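Local structure of putative cytosine/guanine deaminase (Unidentified, 2PAJ) at residues A[148-154]-A[199-204]. The protein is a zinc-dependent amidohydrolase that hydrolytically deaminates 2-amino-4-hydroxypteridines such as isoxanthopterin to 2,4-dihydroxypteridines, releasing ammonium. Coordinates in Å, arbitrary orientation, origin at the centre of the assembly. Numbering follows the deposited sequence.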
ATOM      1  N   ASP A 148      11.367  -0.010 -18.928  1.00 61.87           N
ATOM      2  CA  ASP A 148      10.007   0.352 -18.569  1.00 60.92           C
ATOM      3  C   ASP A 148       9.722   0.026 -17.093  1.00 60.83           C
ATOM      4  O   ASP A 148       9.398  -1.118 -16.739  1.00 61.13           O
ATOM      5  CB  ASP A 148       9.006  -0.380 -19.468  1.00 59.47           C
ATOM      6  CG  ASP A 148       7.615   0.180 -19.328  1.00 59.16           C
ATOM      7  OD1 ASP A 148       7.437   0.977 -18.391  1.00 60.09           O
ATOM      8  OD2 ASP A 148       6.717  -0.159 -20.127  1.00 57.94           O
ATOM      9  N   SER A 149       9.865   1.035 -16.239  1.00 58.85           N
ATOM     10  CA  SER A 149       9.615   0.884 -14.808  1.00 57.45           C
ATOM     11  C   SER A 149       8.230   0.291 -14.571  1.00 57.95           C
ATOM     12  O   SER A 149       8.076  -0.752 -13.931  1.00 57.79           O
ATOM     13  CB  SER A 149       9.688   2.243 -14.129  1.00 55.24           C
ATOM     14  OG  SER A 149      10.978   2.776 -14.301  1.00 57.73           O
ATOM     15  N   SER A 150       7.223   0.971 -15.097  1.00 56.56           N
ATOM     16  CA  SER A 150       5.860   0.528 -14.940  1.00 56.17           C
ATOM     17  C   SER A 150       5.694  -0.938 -15.329  1.00 57.74           C
ATOM     18  O   SER A 150       5.081  -1.715 -14.590  1.00 58.85           O
ATOM     19  CB  SER A 150       4.956   1.415 -15.774  1.00 55.14           C
ATOM     20  OG  SER A 150       5.187   2.770 -15.438  1.00 54.74           O
ATOM     21  N   ALA A 151       6.241  -1.323 -16.478  1.00 57.92           N
ATOM     22  CA  ALA A 151       6.141  -2.704 -16.935  1.00 57.10           C
ATOM     23  C   ALA A 151       6.668  -3.644 -15.861  1.00 55.77           C
ATOM     24  O   ALA A 151       5.987  -4.572 -15.436  1.00 53.85           O
ATOM     25  CB  ALA A 151       6.944  -2.883 -18.206  1.00 57.03           C
ATOM     26  N   ILE A 152       7.896  -3.390 -15.441  1.00 54.97           N
ATOM     27  CA  ILE A 152       8.558  -4.199 -14.434  1.00 55.22           C
ATOM     28  C   ILE A 152       7.752  -4.329 -13.134  1.00 55.78           C
ATOM     29  O   ILE A 152       7.602  -5.432 -12.594  1.00 56.63           O
ATOM     30  CB  ILE A 152       9.954  -3.610 -14.123  1.00 54.22           C
ATOM     31  CG1 ILE A 152      10.819  -3.644 -15.392  1.00 52.12           C
ATOM     32  CG2 ILE A 152      10.594  -4.372 -12.986  1.00 53.51           C
ATOM     33  CD1 ILE A 152      12.066  -2.796 -15.314  1.00 48.73           C
ATOM     34  N   LEU A 153       7.228  -3.209 -12.639  1.00 54.49           N
ATOM     35  CA  LEU A 153       6.455  -3.219 -11.410  1.00 53.11           C
ATOM     36  C   LEU A 153       5.225  -4.126 -11.497  1.00 54.25           C
ATOM     37  O   LEU A 153       4.972  -4.908 -10.572  1.00 54.96           O
ATOM     38  CB  LEU A 153       6.043  -1.797 -11.027  1.00 52.75           C
ATOM     39  CG  LEU A 153       7.129  -0.890 -10.434  1.00 52.65           C
ATOM     40  CD1 LEU A 153       6.548   0.459 -10.029  1.00 52.14           C
ATOM     41  CD2 LEU A 153       7.739  -1.559  -9.234  1.00 53.22           C
ATOM     42  N   PHE A 154       4.464  -4.034 -12.589  1.00 53.69           N
ATOM     43  CA  PHE A 154       3.277  -4.879 -12.761  1.00 53.91           C
ATOM     44  C   PHE A 154       3.678  -6.348 -12.937  1.00 54.67           C
ATOM     45  O   PHE A 154       2.981  -7.259 -12.499  1.00 53.51           O
ATOM     46  CB  PHE A 154       2.458  -4.421 -13.976  1.00 52.39           C
ATOM     47  CG  PHE A 154       1.540  -3.262 -13.696  1.00 52.29           C
ATOM     48  CD1 PHE A 154       0.434  -3.413 -12.868  1.00 54.87           C
ATOM     49  CD2 PHE A 154       1.782  -2.022 -14.266  1.00 50.45           C
ATOM     50  CE1 PHE A 154      -0.426  -2.332 -12.611  1.00 56.12           C
ATOM     51  CE2 PHE A 154       0.947  -0.938 -14.027  1.00 50.21           C
ATOM     52  CZ  PHE A 154      -0.166  -1.084 -13.197  1.00 53.50           C
ATOM     53  N   ARG A 199      -1.309   6.013 -22.123  1.00 57.04           N
ATOM     54  CA  ARG A 199      -0.805   4.728 -22.558  1.00 57.12           C
ATOM     55  C   ARG A 199      -1.065   3.713 -21.441  1.00 57.38           C
ATOM     56  O   ARG A 199      -1.681   2.671 -21.671  1.00 57.50           O
ATOM     57  CB  ARG A 199       0.688   4.848 -22.857  1.00 56.68           C
ATOM     58  CG  ARG A 199       1.370   3.536 -23.107  1.00 57.11           C
ATOM     59  CD  ARG A 199       2.837   3.623 -22.695  1.00 60.96           C
ATOM     60  NE  ARG A 199       3.338   2.351 -22.168  1.00 62.38           N
ATOM     61  CZ  ARG A 199       4.004   2.235 -21.021  1.00 63.13           C
ATOM     62  NH1 ARG A 199       4.254   3.313 -20.285  1.00 62.86           N
ATOM     63  NH2 ARG A 199       4.405   1.041 -20.594  1.00 63.20           N
ATOM     64  N   LEU A 200      -0.602   4.034 -20.233  1.00 57.09           N
ATOM     65  CA  LEU A 200      -0.782   3.172 -19.057  1.00 56.21           C
ATOM     66  C   LEU A 200      -2.249   2.955 -18.673  1.00 56.20           C
ATOM     67  O   LEU A 200      -2.649   1.860 -18.274  1.00 55.76           O
ATOM     68  CB  LEU A 200      -0.046   3.769 -17.858  1.00 55.13           C
ATOM     69  CG  LEU A 200       1.473   3.839 -17.993  1.00 55.84           C
ATOM     70  CD1 LEU A 200       2.055   4.630 -16.824  1.00 53.05           C
ATOM     71  CD2 LEU A 200       2.044   2.418 -18.060  1.00 53.87           C
ATOM     72  N   ALA A 201      -3.045   4.007 -18.791  1.00 54.77           N
ATOM     73  CA  ALA A 201      -4.450   3.922 -18.458  1.00 54.08           C
ATOM     74  C   ALA A 201      -5.148   2.922 -19.354  1.00 54.46           C
ATOM     75  O   ALA A 201      -6.008   2.172 -18.914  1.00 55.88           O
ATOM     76  CB  ALA A 201      -5.098   5.275 -18.606  1.00 53.91           C
ATOM     77  N   ALA A 202      -4.769   2.908 -20.622  1.00 55.79           N
ATOM     78  CA  ALA A 202      -5.393   2.008 -21.584  1.00 54.30           C
ATOM     79  C   ALA A 202      -4.831   0.602 -21.508  1.00 54.11           C
ATOM     80  O   ALA A 202      -5.521  -0.354 -21.822  1.00 55.59           O
ATOM     81  CB  ALA A 202      -5.218   2.556 -22.982  1.00 51.02           C
ATOM     82  N   ARG A 203      -3.584   0.479 -21.075  1.00 52.99           N
ATOM     83  CA  ARG A 203      -2.932  -0.812 -21.011  1.00 52.18           C
ATOM     84  C   ARG A 203      -3.217  -1.633 -19.760  1.00 52.47           C
ATOM     85  O   ARG A 203      -3.584  -2.805 -19.861  1.00 51.23           O
ATOM     86  CB  ARG A 203      -1.428  -0.604 -21.149  1.00 51.99           C
ATOM     87  CG  ARG A 203      -0.586  -1.836 -21.438  1.00 53.16           C
ATOM     88  CD  ARG A 203       0.874  -1.414 -21.307  1.00 58.75           C
ATOM     89  NE  ARG A 203       1.881  -2.320 -21.875  1.00 63.07           N
ATOM     90  CZ  ARG A 203       1.967  -3.620 -21.614  1.00 64.72           C
ATOM     91  NH1 ARG A 203       1.091  -4.189 -20.792  1.00 66.07           N
ATOM     92  NH2 ARG A 203       2.941  -4.342 -22.157  1.00 63.25           N
ATOM     93  N   TYR A 204      -3.063  -1.024 -18.586  1.00 51.77           N
ATOM     94  CA  TYR A 204      -3.240  -1.747 -17.328  1.00 51.06           C
ATOM     95  C   TYR A 204      -4.445  -1.477 -16.428  1.00 51.08           C
ATOM     96  O   TYR A 204      -4.916  -2.384 -15.740  1.00 50.55           O
ATOM     97  CB  TYR A 204      -2.011  -1.558 -16.463  1.00 51.26           C
ATOM     98  CG  TYR A 204      -0.712  -1.915 -17.112  1.00 51.21           C
ATOM     99  CD1 TYR A 204       0.171  -0.918 -17.531  1.00 51.61           C
ATOM    100  CD2 TYR A 204      -0.322  -3.254 -17.240  1.00 51.12           C
ATOM    101  CE1 TYR A 204       1.413  -1.237 -18.047  1.00 51.09           C
ATOM    102  CE2 TYR A 204       0.918  -3.587 -17.761  1.00 51.14           C
ATOM    103  CZ  TYR A 204       1.782  -2.574 -18.158  1.00 50.74           C
ATOM    104  OH  TYR A 204       3.023  -2.893 -18.636  1.00 54.27           O
TER
HETATM  105  O   HOH W   1       5.949   3.833 -17.937  1.00 46.76           O
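Y204 lays its ring over that of F154 in an offset stack, centroids 4.2 Å apart and planes 18° from parallel, with CE2 of F154 3.6 Å from CD1 of Y204. The CB of Y204 adds a CH-pi contact, 4.1 Å from the F154 centroid. Phenylalanine offers a flat apolar face for this; tyrosine, directly after helix 190-203, adds the length to carry OH to the first turn of helix 149-159, 3.6 Å from CA of A151, whose small methyl lets the phenol approach. One turn back, branched L200 reaches across with CD2, 3.8 Å from CB of S150, a residue short enough to admit it yet bearing a hydroxyl for Y141 OH, its hydrogen-bond partner. At the N-terminal end of helix 149-159, D148's short carboxylate does two jobs: OD1 caps A151 N (weak hydrogen bond, 3.2 Å), and OD2 forms a salt bridge with R199 NH2 at 2.6 Å, which arginine's long chain brings near. A water hydrogen-bonds D148 OD1, S150 OG and R199 NH1; R199 also salt-bridges D196. The contact joins neighbouring outer helices of the TIM barrel, away from the zinc site. Beneath, F154 packs edge-to-face on F164 of strand 163-168, and F154 and Y204 touch R213 of strand 213-217.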